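PDB 4ALY: P35 antigen from Borrelia burgdorferi, which is an outer surface lipoprotein of the Lyme disease spirochaete that is critical for infection after a tick bite. Local coordinates for residues R82-N85 with I86-S90; E108-S111 with K112-F115; L165-E168 with T169-R173; M181-I184 with S185-L189. All blocks are in the same frame, centred on the assembly; numbering follows the deposited sequence.

Contact 1 (R82-N85 with I86-S90); sequences RSEN and IIQIS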
ATOM      1  N   ARG A  82       9.596  -4.981  14.132  1.00 35.98           N
ATOM      2  CA  ARG A  82       8.774  -4.851  12.947  1.00 33.47           C
ATOM      3  C   ARG A  82       7.665  -3.764  13.058  1.00 34.03           C
ATOM      4  O   ARG A  82       7.592  -2.895  12.179  1.00 31.99           O
ATOM      5  CB  ARG A  82       8.263  -6.210  12.446  1.00 33.61           C
ATOM      6  CG  ARG A  82       9.296  -6.951  11.586  1.00 39.24           C
ATOM      7  CD  ARG A  82       8.919  -8.395  11.187  1.00 45.43           C
ATOM      8  NE  ARG A  82       8.379  -8.474   9.811  1.00 60.30           N
ATOM      9  CZ  ARG A  82       8.914  -9.179   8.808  1.00 59.70           C
ATOM     10  NH1 ARG A  82      10.004  -9.904   9.026  1.00 58.84           N
ATOM     11  NH2 ARG A  82       8.349  -9.171   7.596  1.00 50.26           N
ATOM     12  N   SER A  83       6.894  -3.750  14.149  1.00 32.14           N
ATOM     13  CA  SER A  83       5.873  -2.681  14.425  1.00 34.95           C
ATOM     14  C   SER A  83       6.454  -1.275  14.672  1.00 39.23           C
ATOM     15  O   SER A  83       5.868  -0.249  14.285  1.00 40.21           O
ATOM     16  CB  SER A  83       4.994  -3.011  15.652  1.00 32.47           C
ATOM     17  OG  SER A  83       4.279  -4.207  15.482  1.00 33.45           O
ATOM     18  N   GLU A  84       7.594  -1.229  15.348  1.00 40.14           N
ATOM     19  CA  GLU A  84       8.256   0.029  15.620  1.00 35.94           C
ATOM     20  C   GLU A  84       8.750   0.556  14.297  1.00 32.41           C
ATOM     21  O   GLU A  84       8.433   1.678  13.976  1.00 29.15           O
ATOM     22  CB  GLU A  84       9.428  -0.133  16.600  1.00 39.77           C
ATOM     23  CG  GLU A  84       9.759   1.132  17.344  1.00 45.14           C
ATOM     24  CD  GLU A  84       8.630   1.576  18.262  1.00 51.53           C
ATOM     25  OE1 GLU A  84       8.227   0.759  19.127  1.00 51.60           O
ATOM     26  OE2 GLU A  84       8.165   2.740  18.128  1.00 49.50           O
ATOM     27  N   ASN A  85       9.490  -0.259  13.537  1.00 29.88           N
ATOM     28  CA  ASN A  85      10.039   0.145  12.236  1.00 31.03           C
ATOM     29  C   ASN A  85       8.988   0.748  11.236  1.00 34.22           C
ATOM     30  O   ASN A  85       9.250   1.789  10.594  1.00 31.83           O
ATOM     31  CB  ASN A  85      10.861  -0.972  11.627  1.00 31.75           C
ATOM     32  CG  ASN A  85      11.600  -0.556  10.373  1.00 38.71           C
ATOM     33  OD1 ASN A  85      12.335   0.446  10.353  1.00 45.40           O
ATOM     34  ND2 ASN A  85      11.436  -1.342   9.306  1.00 41.63           N
ATOM     35  N   ILE A  86       7.771   0.190  11.220  1.00 28.97           N
ATOM     36  CA  ILE A  86       6.748   0.669  10.337  1.00 25.48           C
ATOM     37  C   ILE A  86       6.211   2.018  10.752  1.00 27.31           C
ATOM     38  O   ILE A  86       6.006   2.898   9.892  1.00 30.72           O
ATOM     39  CB  ILE A  86       5.660  -0.394  10.140  1.00 25.36           C
ATOM     40  CG1 ILE A  86       6.234  -1.471   9.213  1.00 22.94           C
ATOM     41  CG2 ILE A  86       4.362   0.184   9.582  1.00 21.85           C
ATOM     42  CD1 ILE A  86       5.416  -2.743   9.236  1.00 27.63           C
ATOM     43  N   ILE A  87       5.995   2.209  12.044  1.00 26.08           N
ATOM     44  CA  ILE A  87       5.611   3.520  12.553  1.00 25.19           C
ATOM     45  C   ILE A  87       6.741   4.571  12.379  1.00 26.33           C
ATOM     46  O   ILE A  87       6.452   5.711  12.020  1.00 27.90           O
ATOM     47  CB  ILE A  87       4.996   3.433  13.974  1.00 24.34           C
ATOM     48  CG1 ILE A  87       3.798   2.494  13.954  1.00 23.94           C
ATOM     49  CG2 ILE A  87       4.575   4.815  14.546  1.00 24.73           C
ATOM     50  CD1 ILE A  87       2.514   3.076  13.345  1.00 24.74           C
ATOM     51  N   GLN A  88       8.005   4.197  12.536  1.00 27.69           N
ATOM     52  CA  GLN A  88       9.065   5.218  12.496  1.00 31.92           C
ATOM     53  C   GLN A  88       9.100   5.737  11.078  1.00 27.42           C
ATOM     54  O   GLN A  88       8.879   6.891  10.853  1.00 33.24           O
ATOM     55  CB  GLN A  88      10.482   4.764  12.946  1.00 33.74           C
ATOM     56  CG  GLN A  88      10.596   3.720  14.063  1.00 49.35           C
ATOM     57  CD  GLN A  88      10.687   4.261  15.529  1.00 59.70           C
ATOM     58  OE1 GLN A  88       9.769   4.958  16.022  1.00 61.46           O
ATOM     59  NE2 GLN A  88      11.773   3.875  16.247  1.00 46.33           N
ATOM     60  N   ILE A  89       9.363   4.855  10.138  1.00 27.94           N
ATOM     61  CA  ILE A  89       9.236   5.080   8.694  1.00 25.21           C
ATOM     62  C   ILE A  89       8.030   5.966   8.332  1.00 23.61           C
ATOM     63  O   ILE A  89       8.180   6.984   7.673  1.00 21.13           O
ATOM     64  CB  ILE A  89       9.206   3.742   7.936  1.00 23.71           C
ATOM     65  CG1 ILE A  89      10.559   3.023   8.064  1.00 27.12           C
ATOM     66  CG2 ILE A  89       8.895   3.966   6.471  1.00 23.85           C
ATOM     67  CD1 ILE A  89      10.614   1.578   7.467  1.00 26.47           C
ATOM     68  N   SER A  90       6.844   5.638   8.815  1.00 24.52           N
ATOM     69  CA  SER A  90       5.695   6.481   8.462  1.00 24.24           C
ATOM     70  C   SER A  90       5.778   7.928   8.931  1.00 24.13           C
ATOM     71  O   SER A  90       5.234   8.807   8.242  1.00 23.36           O
ATOM     72  CB  SER A  90       4.372   5.866   8.877  1.00 25.06           C
ATOM     73  OG  SER A  90       4.024   6.341  10.142  1.00 26.85           O
TER

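Contact 2 (E108-S111 with K112-F115); sequences EIFS and KIFF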
ATOM      1  N   GLU A 108      -3.161  14.755 -13.834  1.00 19.20           N
ATOM      2  CA  GLU A 108      -3.921  13.745 -14.600  1.00 18.20           C
ATOM      3  C   GLU A 108      -4.466  12.601 -13.824  1.00 17.62           C
ATOM      4  O   GLU A 108      -5.235  11.779 -14.397  1.00 16.69           O
ATOM      5  CB  GLU A 108      -3.081  13.059 -15.661  1.00 21.29           C
ATOM      6  CG  GLU A 108      -2.125  13.934 -16.426  1.00 25.37           C
ATOM      7  CD  GLU A 108      -2.812  14.892 -17.331  1.00 31.16           C
ATOM      8  OE1 GLU A 108      -4.082  14.938 -17.335  1.00 37.58           O
ATOM      9  OE2 GLU A 108      -2.073  15.599 -18.043  1.00 37.34           O
ATOM     10  N   ILE A 109      -4.037  12.451 -12.571  1.00 16.38           N
ATOM     11  CA  ILE A 109      -4.534  11.348 -11.762  1.00 15.19           C
ATOM     12  C   ILE A 109      -5.213  11.929 -10.551  1.00 17.41           C
ATOM     13  O   ILE A 109      -6.452  11.928 -10.473  1.00 19.50           O
ATOM     14  CB  ILE A 109      -3.392  10.370 -11.388  1.00 14.76           C
ATOM     15  CG1 ILE A 109      -2.510  10.103 -12.599  1.00 12.40           C
ATOM     16  CG2 ILE A 109      -3.925   9.057 -10.770  1.00 14.54           C
ATOM     17  CD1 ILE A 109      -1.314   9.190 -12.350  1.00 12.02           C
ATOM     18  N   PHE A 110      -4.448  12.467  -9.586  1.00 17.13           N
ATOM     19  CA  PHE A 110      -5.062  12.672  -8.268  1.00 16.09           C
ATOM     20  C   PHE A 110      -6.205  13.671  -8.387  1.00 16.07           C
ATOM     21  O   PHE A 110      -7.249  13.604  -7.717  1.00 13.93           O
ATOM     22  CB  PHE A 110      -4.050  13.120  -7.234  1.00 16.37           C
ATOM     23  CG  PHE A 110      -2.958  12.124  -6.943  1.00 15.88           C
ATOM     24  CD1 PHE A 110      -3.147  10.761  -7.109  1.00 16.77           C
ATOM     25  CD2 PHE A 110      -1.742  12.563  -6.416  1.00 16.23           C
ATOM     26  CE1 PHE A 110      -2.146   9.845  -6.785  1.00 16.65           C
ATOM     27  CE2 PHE A 110      -0.735  11.656  -6.040  1.00 16.81           C
ATOM     28  CZ  PHE A 110      -0.928  10.293  -6.232  1.00 16.44           C
ATOM     29  N   SER A 111      -6.056  14.595  -9.307  1.00 17.53           N
ATOM     30  CA  SER A 111      -7.164  15.569  -9.409  1.00 18.38           C
ATOM     31  C   SER A 111      -8.329  15.065 -10.302  1.00 17.52           C
ATOM     32  O   SER A 111      -9.221  15.826 -10.531  1.00 18.59           O
ATOM     33  CB  SER A 111      -6.680  16.958  -9.837  1.00 15.13           C
ATOM     34  OG  SER A 111      -6.327  16.922 -11.196  1.00 15.76           O
ATOM     35  N   LYS A 112      -8.286  13.824 -10.777  1.00 17.04           N
ATOM     36  CA  LYS A 112      -9.382  13.214 -11.570  1.00 19.61           C
ATOM     37  C   LYS A 112     -10.033  11.999 -10.911  1.00 21.22           C
ATOM     38  O   LYS A 112     -11.024  11.500 -11.437  1.00 26.88           O
ATOM     39  CB  LYS A 112      -8.924  12.673 -12.923  1.00 19.62           C
ATOM     40  CG  LYS A 112      -7.957  13.531 -13.733  1.00 20.72           C
ATOM     41  CD  LYS A 112      -8.704  14.680 -14.364  1.00 21.95           C
ATOM     42  CE  LYS A 112      -7.964  15.167 -15.605  1.00 23.22           C
ATOM     43  NZ  LYS A 112      -8.684  16.463 -15.777  1.00 25.06           N
ATOM     44  N   ILE A 113      -9.499  11.502  -9.803  1.00 19.19           N
ATOM     45  CA  ILE A 113     -10.032  10.295  -9.224  1.00 19.05           C
ATOM     46  C   ILE A 113     -10.526  10.610  -7.805  1.00 18.59           C
ATOM     47  O   ILE A 113     -10.122  11.616  -7.250  1.00 18.78           O
ATOM     48  CB  ILE A 113      -8.943   9.188  -9.157  1.00 19.17           C
ATOM     49  CG1 ILE A 113      -7.766   9.685  -8.271  1.00 17.70           C
ATOM     50  CG2 ILE A 113      -8.518   8.757 -10.574  1.00 16.32           C
ATOM     51  CD1 ILE A 113      -6.872   8.597  -7.741  1.00 17.20           C
ATOM     52  N   PHE A 114     -11.360   9.726  -7.252  1.00 18.63           N
ATOM     53  CA  PHE A 114     -11.887   9.772  -5.867  1.00 21.22           C
ATOM     54  C   PHE A 114     -11.408   8.626  -5.002  1.00 22.51           C
ATOM     55  O   PHE A 114     -11.277   7.506  -5.464  1.00 22.30           O
ATOM     56  CB  PHE A 114     -13.401   9.716  -5.859  1.00 18.33           C
ATOM     57  CG  PHE A 114     -13.988  10.810  -6.641  1.00 20.36           C
ATOM     58  CD1 PHE A 114     -14.097  12.084  -6.087  1.00 18.35           C
ATOM     59  CD2 PHE A 114     -14.359  10.608  -7.977  1.00 19.55           C
ATOM     60  CE1 PHE A 114     -14.584  13.128  -6.838  1.00 19.01           C
ATOM     61  CE2 PHE A 114     -14.861  11.669  -8.727  1.00 18.86           C
ATOM     62  CZ  PHE A 114     -14.998  12.913  -8.144  1.00 18.35           C
ATOM     63  N   PHE A 115     -11.243   8.901  -3.719  1.00 23.49           N
ATOM     64  CA  PHE A 115     -10.734   7.904  -2.837  1.00 26.09           C
ATOM     65  C   PHE A 115     -11.638   6.669  -2.826  1.00 26.80           C
ATOM     66  O   PHE A 115     -11.179   5.549  -3.041  1.00 27.16           O
ATOM     67  CB  PHE A 115     -10.515   8.490  -1.423  1.00 24.37           C
ATOM     68  CG  PHE A 115      -9.867   7.523  -0.468  1.00 22.98           C
ATOM     69  CD1 PHE A 115      -8.588   7.031  -0.706  1.00 22.69           C
ATOM     70  CD2 PHE A 115     -10.536   7.088   0.663  1.00 23.88           C
ATOM     71  CE1 PHE A 115      -8.000   6.125   0.187  1.00 22.34           C
ATOM     72  CE2 PHE A 115      -9.942   6.184   1.571  1.00 22.35           C
ATOM     73  CZ  PHE A 115      -8.676   5.706   1.331  1.00 20.94           C
TER

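Contact 3 (L165-E168 with T169-R173); sequences LVKE and TLINR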
ATOM      1  N   LEU A 165      -9.152   1.640 -13.579  1.00 16.59           N
ATOM      2  CA  LEU A 165      -8.135   0.661 -13.214  1.00 14.99           C
ATOM      3  C   LEU A 165      -6.891   1.299 -12.507  1.00 14.23           C
ATOM      4  O   LEU A 165      -6.340   0.691 -11.553  1.00 13.54           O
ATOM      5  CB  LEU A 165      -7.746  -0.106 -14.424  1.00 14.45           C
ATOM      6  CG  LEU A 165      -6.685  -1.154 -14.197  1.00 13.03           C
ATOM      7  CD1 LEU A 165      -7.173  -2.233 -13.213  1.00 12.92           C
ATOM      8  CD2 LEU A 165      -6.420  -1.729 -15.583  1.00 12.35           C
ATOM      9  N   VAL A 166      -6.554   2.534 -12.919  1.00 12.70           N
ATOM     10  CA  VAL A 166      -5.524   3.373 -12.276  1.00 13.82           C
ATOM     11  C   VAL A 166      -5.761   3.637 -10.820  1.00 15.06           C
ATOM     12  O   VAL A 166      -4.922   3.328  -9.983  1.00 16.71           O
ATOM     13  CB  VAL A 166      -5.294   4.693 -13.032  1.00 12.95           C
ATOM     14  CG1 VAL A 166      -4.392   5.620 -12.227  1.00 12.15           C
ATOM     15  CG2 VAL A 166      -4.722   4.387 -14.415  1.00 12.27           C
ATOM     16  N   LYS A 167      -6.938   4.154 -10.525  1.00 16.95           N
ATOM     17  CA  LYS A 167      -7.426   4.336  -9.179  1.00 18.55           C
ATOM     18  C   LYS A 167      -7.369   2.982  -8.412  1.00 20.78           C
ATOM     19  O   LYS A 167      -6.652   2.868  -7.407  1.00 22.78           O
ATOM     20  CB  LYS A 167      -8.844   4.938  -9.272  1.00 18.24           C
ATOM     21  CG  LYS A 167      -9.488   5.270  -7.960  1.00 18.82           C
ATOM     22  CD  LYS A 167     -10.236   4.064  -7.431  1.00 19.97           C
ATOM     23  CE  LYS A 167     -10.753   4.358  -6.025  1.00 20.28           C
ATOM     24  NZ  LYS A 167     -10.941   3.051  -5.326  1.00 18.56           N
ATOM     25  N   GLU A 168      -8.055   1.949  -8.922  1.00 21.72           N
ATOM     26  CA  GLU A 168      -8.137   0.630  -8.254  1.00 21.88           C
ATOM     27  C   GLU A 168      -6.679   0.215  -7.879  1.00 19.80           C
ATOM     28  O   GLU A 168      -6.353  -0.080  -6.715  1.00 19.27           O
ATOM     29  CB  GLU A 168      -8.744  -0.371  -9.272  1.00 26.73           C
ATOM     30  CG  GLU A 168      -9.763  -1.467  -8.905  1.00 32.94           C
ATOM     31  CD  GLU A 168     -10.661  -1.874 -10.123  1.00 40.50           C
ATOM     32  OE1 GLU A 168     -11.553  -1.050 -10.523  1.00 44.26           O
ATOM     33  OE2 GLU A 168     -10.505  -3.007 -10.715  1.00 44.10           O
ATOM     34  N   THR A 169      -5.802   0.228  -8.866  1.00 18.15           N
ATOM     35  CA  THR A 169      -4.412  -0.164  -8.681  1.00 19.31           C
ATOM     36  C   THR A 169      -3.702   0.619  -7.549  1.00 20.53           C
ATOM     37  O   THR A 169      -3.038   0.032  -6.718  1.00 21.07           O
ATOM     38  CB  THR A 169      -3.679   0.042 -10.005  1.00 19.86           C
ATOM     39  OG1 THR A 169      -4.328  -0.748 -11.033  1.00 19.00           O
ATOM     40  CG2 THR A 169      -2.231  -0.277  -9.873  1.00 18.85           C
ATOM     41  N   LEU A 170      -3.907   1.937  -7.496  1.00 20.06           N
ATOM     42  CA  LEU A 170      -3.151   2.767  -6.603  1.00 18.82           C
ATOM     43  C   LEU A 170      -3.760   2.687  -5.204  1.00 18.54           C
ATOM     44  O   LEU A 170      -3.071   2.665  -4.177  1.00 16.72           O
ATOM     45  CB  LEU A 170      -3.124   4.218  -7.137  1.00 16.73           C
ATOM     46  CG  LEU A 170      -2.195   4.587  -8.314  1.00 18.08           C
ATOM     47  CD1 LEU A 170      -2.311   6.088  -8.648  1.00 17.29           C
ATOM     48  CD2 LEU A 170      -0.737   4.231  -8.019  1.00 16.83           C
ATOM     49  N   ILE A 171      -5.072   2.634  -5.169  1.00 18.81           N
ATOM     50  CA  ILE A 171      -5.756   2.742  -3.908  1.00 20.98           C
ATOM     51  C   ILE A 171      -6.078   1.389  -3.279  1.00 21.89           C
ATOM     52  O   ILE A 171      -5.794   1.160  -2.110  1.00 23.76           O
ATOM     53  CB  ILE A 171      -7.001   3.616  -4.100  1.00 22.41           C
ATOM     54  CG1 ILE A 171      -6.472   5.021  -4.480  1.00 21.89           C
ATOM     55  CG2 ILE A 171      -7.901   3.542  -2.844  1.00 19.95           C
ATOM     56  CD1 ILE A 171      -7.532   6.082  -4.607  1.00 26.12           C
ATOM     57  N   ASN A 172      -6.638   0.494  -4.061  1.00 21.05           N
ATOM     58  CA  ASN A 172      -7.135  -0.754  -3.515  1.00 22.14           C
ATOM     59  C   ASN A 172      -6.010  -1.738  -3.421  1.00 25.00           C
ATOM     60  O   ASN A 172      -6.090  -2.630  -2.568  1.00 24.43           O
ATOM     61  CB  ASN A 172      -8.235  -1.312  -4.395  1.00 23.25           C
ATOM     62  CG  ASN A 172      -9.460  -0.398  -4.452  1.00 24.70           C
ATOM     63  OD1 ASN A 172     -10.487  -0.796  -3.998  1.00 28.15           O
ATOM     64  ND2 ASN A 172      -9.332   0.823  -4.964  1.00 21.43           N
ATOM     65  N   ARG A 173      -4.963  -1.557  -4.263  1.00 21.44           N
ATOM     66  CA  ARG A 173      -3.750  -2.320  -4.106  1.00 19.97           C
ATOM     67  C   ARG A 173      -2.665  -1.593  -3.247  1.00 19.79           C
ATOM     68  O   ARG A 173      -2.473  -1.964  -2.095  1.00 21.25           O
ATOM     69  CB  ARG A 173      -3.214  -3.017  -5.412  1.00 17.50           C
ATOM     70  CG  ARG A 173      -1.824  -3.587  -5.196  1.00 17.52           C
ATOM     71  CD  ARG A 173      -1.384  -4.981  -5.677  1.00 18.55           C
ATOM     72  NE  ARG A 173      -1.089  -5.019  -7.088  1.00 18.81           N
ATOM     73  CZ  ARG A 173      -0.120  -5.737  -7.657  1.00 19.73           C
ATOM     74  NH1 ARG A 173       0.723  -6.485  -6.956  1.00 19.52           N
ATOM     75  NH2 ARG A 173       0.000  -5.686  -8.977  1.00 19.45           N
TER

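Contact 4 (M181-I184 with S185-L189); sequences MEEI and SAKIL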
ATOM      1  N   MET A 181      -0.428  -2.364   6.922  1.00 25.87           N
ATOM      2  CA  MET A 181       0.778  -2.492   7.754  1.00 26.53           C
ATOM      3  C   MET A 181       0.792  -1.528   8.948  1.00 28.58           C
ATOM      4  O   MET A 181       1.305  -1.859  10.033  1.00 25.57           O
ATOM      5  CB  MET A 181       2.053  -2.314   6.932  1.00 25.53           C
ATOM      6  CG  MET A 181       2.250  -3.366   5.846  1.00 26.97           C
ATOM      7  SD  MET A 181       3.491  -2.873   4.630  1.00 28.77           S
ATOM      8  CE  MET A 181       4.994  -3.314   5.483  1.00 26.37           C
ATOM      9  N   GLU A 182       0.203  -0.345   8.763  1.00 27.37           N
ATOM     10  CA  GLU A 182       0.323   0.688   9.777  1.00 27.13           C
ATOM     11  C   GLU A 182      -0.811   0.610  10.808  1.00 27.71           C
ATOM     12  O   GLU A 182      -0.634   1.023  11.954  1.00 29.07           O
ATOM     13  CB  GLU A 182       0.420   2.093   9.143  1.00 25.33           C
ATOM     14  CG  GLU A 182       1.537   2.146   8.128  1.00 25.15           C
ATOM     15  CD  GLU A 182       1.852   3.525   7.586  1.00 25.96           C
ATOM     16  OE1 GLU A 182       1.048   4.462   7.807  1.00 23.51           O
ATOM     17  OE2 GLU A 182       2.915   3.639   6.911  1.00 23.36           O
ATOM     18  N   GLU A 183      -1.971   0.105  10.422  1.00 26.72           N
ATOM     19  CA  GLU A 183      -3.058  -0.041  11.377  1.00 28.45           C
ATOM     20  C   GLU A 183      -2.656  -1.153  12.348  1.00 28.51           C
ATOM     21  O   GLU A 183      -2.787  -1.017  13.597  1.00 30.03           O
ATOM     22  CB  GLU A 183      -4.311  -0.513  10.678  1.00 32.08           C
ATOM     23  CG  GLU A 183      -5.137   0.545   9.998  1.00 39.63           C
ATOM     24  CD  GLU A 183      -6.400  -0.064   9.423  1.00 45.04           C
ATOM     25  OE1 GLU A 183      -7.148  -0.734  10.179  1.00 59.47           O
ATOM     26  OE2 GLU A 183      -6.640   0.083   8.231  1.00 39.41           O
ATOM     27  N   ILE A 184      -2.169  -2.241  11.759  1.00 24.03           N
ATOM     28  CA  ILE A 184      -1.713  -3.403  12.502  1.00 25.39           C
ATOM     29  C   ILE A 184      -0.521  -3.044  13.412  1.00 25.53           C
ATOM     30  O   ILE A 184      -0.514  -3.484  14.525  1.00 27.25           O
ATOM     31  CB  ILE A 184      -1.439  -4.613  11.569  1.00 24.25           C
ATOM     32  CG1 ILE A 184      -2.742  -5.329  11.246  1.00 22.30           C
ATOM     33  CG2 ILE A 184      -0.374  -5.577  12.122  1.00 24.22           C
ATOM     34  CD1 ILE A 184      -2.673  -6.054   9.928  1.00 21.39           C
ATOM     35  N   SER A 185       0.446  -2.231  12.975  1.00 24.76           N
ATOM     36  CA  SER A 185       1.532  -1.867  13.869  1.00 25.95           C
ATOM     37  C   SER A 185       1.057  -0.982  15.021  1.00 29.43           C
ATOM     38  O   SER A 185       1.574  -1.093  16.126  1.00 33.85           O
ATOM     39  CB  SER A 185       2.685  -1.209  13.127  1.00 23.77           C
ATOM     40  OG  SER A 185       3.180  -2.041  12.119  1.00 21.18           O
ATOM     41  N   ALA A 186       0.082  -0.109  14.759  1.00 28.85           N
ATOM     42  CA  ALA A 186      -0.476   0.772  15.782  1.00 28.46           C
ATOM     43  C   ALA A 186      -1.305  -0.048  16.767  1.00 31.05           C
ATOM     44  O   ALA A 186      -1.194   0.165  17.979  1.00 31.26           O
ATOM     45  CB  ALA A 186      -1.314   1.909  15.162  1.00 23.51           C
ATOM     46  N   LYS A 187      -2.124  -0.974  16.250  1.00 30.33           N
ATOM     47  CA  LYS A 187      -2.818  -1.940  17.104  1.00 32.87           C
ATOM     48  C   LYS A 187      -1.895  -2.640  18.105  1.00 34.57           C
ATOM     49  O   LYS A 187      -2.177  -2.648  19.291  1.00 37.05           O
ATOM     50  CB  LYS A 187      -3.613  -2.957  16.276  1.00 31.63           C
ATOM     51  CG  LYS A 187      -4.981  -2.406  15.919  1.00 32.15           C
ATOM     52  CD  LYS A 187      -5.753  -3.278  14.952  1.00 32.73           C
ATOM     53  CE  LYS A 187      -7.181  -2.728  14.997  1.00 37.63           C
ATOM     54  NZ  LYS A 187      -8.023  -3.016  13.808  1.00 35.69           N
ATOM     55  N   ILE A 188      -0.798  -3.210  17.612  1.00 33.19           N
ATOM     56  CA  ILE A 188       0.114  -4.021  18.414  1.00 31.55           C
ATOM     57  C   ILE A 188       0.823  -3.168  19.457  1.00 34.29           C
ATOM     58  O   ILE A 188       0.837  -3.536  20.636  1.00 40.76           O
ATOM     59  CB  ILE A 188       1.185  -4.737  17.532  1.00 28.89           C
ATOM     60  CG1 ILE A 188       0.543  -5.845  16.693  1.00 25.68           C
ATOM     61  CG2 ILE A 188       2.395  -5.213  18.365  1.00 27.22           C
ATOM     62  CD1 ILE A 188       1.541  -6.572  15.823  1.00 23.24           C
ATOM     63  N   LEU A 189       1.428  -2.055  19.023  1.00 33.77           N
ATOM     64  CA  LEU A 189       2.119  -1.111  19.921  1.00 33.94           C
ATOM     65  C   LEU A 189       1.195  -0.470  20.956  1.00 35.77           C
ATOM     66  O   LEU A 189       1.627  -0.115  22.053  1.00 43.29           O
ATOM     67  CB  LEU A 189       2.817  -0.024  19.127  1.00 31.05           C
ATOM     68  CG  LEU A 189       3.978  -0.339  18.194  1.00 29.45           C
ATOM     69  CD1 LEU A 189       4.270   0.943  17.416  1.00 29.00           C
ATOM     70  CD2 LEU A 189       5.241  -0.809  18.922  1.00 27.99           C
TER

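Contact 1 (R82-N85 with I86-S90)
Residues 82-85 and 86-90 are consecutive turns of helix 70-95, joined by i to i+4 backbone hydrogen bonds. I86 N bonds to R82 O at 3.2 Å, Q88 N to E84 O at 2.9 Å and I89 N to N85 O at 3.1 Å, while the bond from I87 N to S83 O is weak. Within 86-90, S90 OG is hydrogen-bonded to I87 O, 3.1 Å away. Among the side chains, E84 and Q88 meet obliquely. The bend of Q88 at chi2 (-91°) turns its amide back over the E84 chain, bringing NE2 within 3.6 Å of E84 CG. Carboxylate and amide planes stand 66° apart, and the facing oxygens E84 OE2 and Q88 OE1, at 3.5 Å, are both acceptors, so this is packing rather than a bond. The N85 amide lies against the end of I89, whose CD1 is 3.5 Å from both N85 OD1 and N85 ND2. I86 and S83 lie on a further side of the helix: S83 OG bonds to I79 O one turn back, and both side chains touch F210 of helix 200-233. On helix 163-189, I86 also reaches S185, S83 meets I188 and E84 touches L189.

Contact 2 (E108-S111 with K112-F115)
K112 and I113 fold back on I109 where helix 106-110 ends, and a backbone hydrogen bond spans the turn, from K112 N to I109 O at 2.7 Å. Its N-H...O angle is 160°, but the donor stands 45° out of the carbonyl plane. The i to i+3 spacing marks a tight turn leading into the loop before helix 129-137. Polar side chains add little directly: E108 OE1 and K112 NZ remain 5.1 Å apart, and the nearest approach of this pair is K112 CG to E108 O, 3.3 Å. S111 OG instead bonds back to R106 O, and E108 O accepts from S157 OG. Apolar contact is carried by I113. Its CG1 sits between the backbone N and the carbonyl carbon (chi1 61°), which sets CG1 close to I109 O and directs CD1 back to the helix. There CD1 meets I109 CG2 at 4.3 Å and the edge of the F110 ring, near its plane, at CD1, 4.4 Å. The F110 ring also makes an edge-to-face contact with F123. The K112 N-I109 O bond and the light apolar packing of I113 thus define the local contact, I113 being tied further by backbone hydrogen bonding to F123, and any attraction between E108 and K112 is probably modest.

Contact 3 (L165-E168 with T169-R173)
T169 gives two donors to a single acceptor, L165 O. T169 N lies 2.8 Å from L165 O and the hydroxyl T169 OG1 2.5 Å from it, and the two arrive from opposite faces of the carbonyl plane. The hydroxyl is brought back over the preceding turn because OG1 lies anti to the carbonyl carbon, beside the backbone N (chi1 -58°). L170 N bonds to V166 O at 3.0 Å, with a weak second bond to K167 O. K167 O also receives I171 N at 2.7 Å. E168 O is shared too, taking N172 N at 2.7 Å and R173 N at 3.2 Å. The bond to R173 N spans five residues and so forms a pi-type turn, a local widening within the long helix 163-189, after which the R173 guanidinium reaches D223 in a salt bridge and N252 in a hydrogen bond. The E168 carboxylate makes a long, weak ion pair with R249. Side chains pack along the same turns. K167, bent at chi2 (-88°), passes obliquely over I171, with CE 3.9 Å from I171 CD1. V166 and L170 run alongside one another, pointing the same way, and touch through V166 CG1 and L170 CD1 at 4.2 Å. W220 of helix 200-233 covers T169, L170 and R173, while F257 of helix 254-275 packs on L165, E168 and T169.

Contact 4 (M181-I184 with S185-L189)
S185 folds its hydroxyl back over the preceding turn onto M181 O; its chi1 of -58° places OG on the N side of the residue, opposite its own C. The hydrogen-bonded S185 OG, 2.8 Å from M181 O, lies 20° from the carbonyl plane, whereas S185 N, 3.1 Å from the same M181 O, stands well above that plane. One carbonyl therefore takes two donors from one residue, and the buried serine hydroxyl is satisfied inside its own helix. I184 and I188 meet on a neighbouring face, CG2 of I184 with CD1 of I188 at 4.3 Å, a light aliphatic contact accompanying the backbone bond from I188 N to I184 O. E183 and K187 stand on a further side. The lysine chain is extended beyond CG, and its aliphatic base passes the carbonyl of E183, with K187 CG 3.5 Å from E183 O. E183 OE1 and K187 NZ end 4.4 Å apart, beyond a salt bridge, so their attraction is probably weak; the ammonium bonds instead to T272 of helix 254-275. E182 points elsewhere, its carboxylate held by a salt bridge to R133 and a hydrogen bond from Q178. These turns close the end of helix 163-189: F210 of helix 200-233 packs on I184, S185 and I188, helix 70-95 meets S185, I188 and L189, and helix 254-275 covers E183, I184 and K187.

From the N terminus, contact 1 comes first, on helix 70-95, followed by contact 2 where helix 106-110 gives way to a loop; contacts 3 and 4 then lie in order along helix 163-189. All four are local and in series: none nests in or crosses another, and the sole turn closed beyond a helix is that of contact 2. Their packing falls into two pairs on opposite sides of the chain's centre. Contacts 1 and 4 touch, joining helix 70-95 to the C-terminal end of helix 163-189. Contacts 2 and 3 also touch, with I109 on V166 and the F114-F115 backbone against K167. Helix 163-189 thus connects both pairs, its two contacts having centres about 23 Å apart.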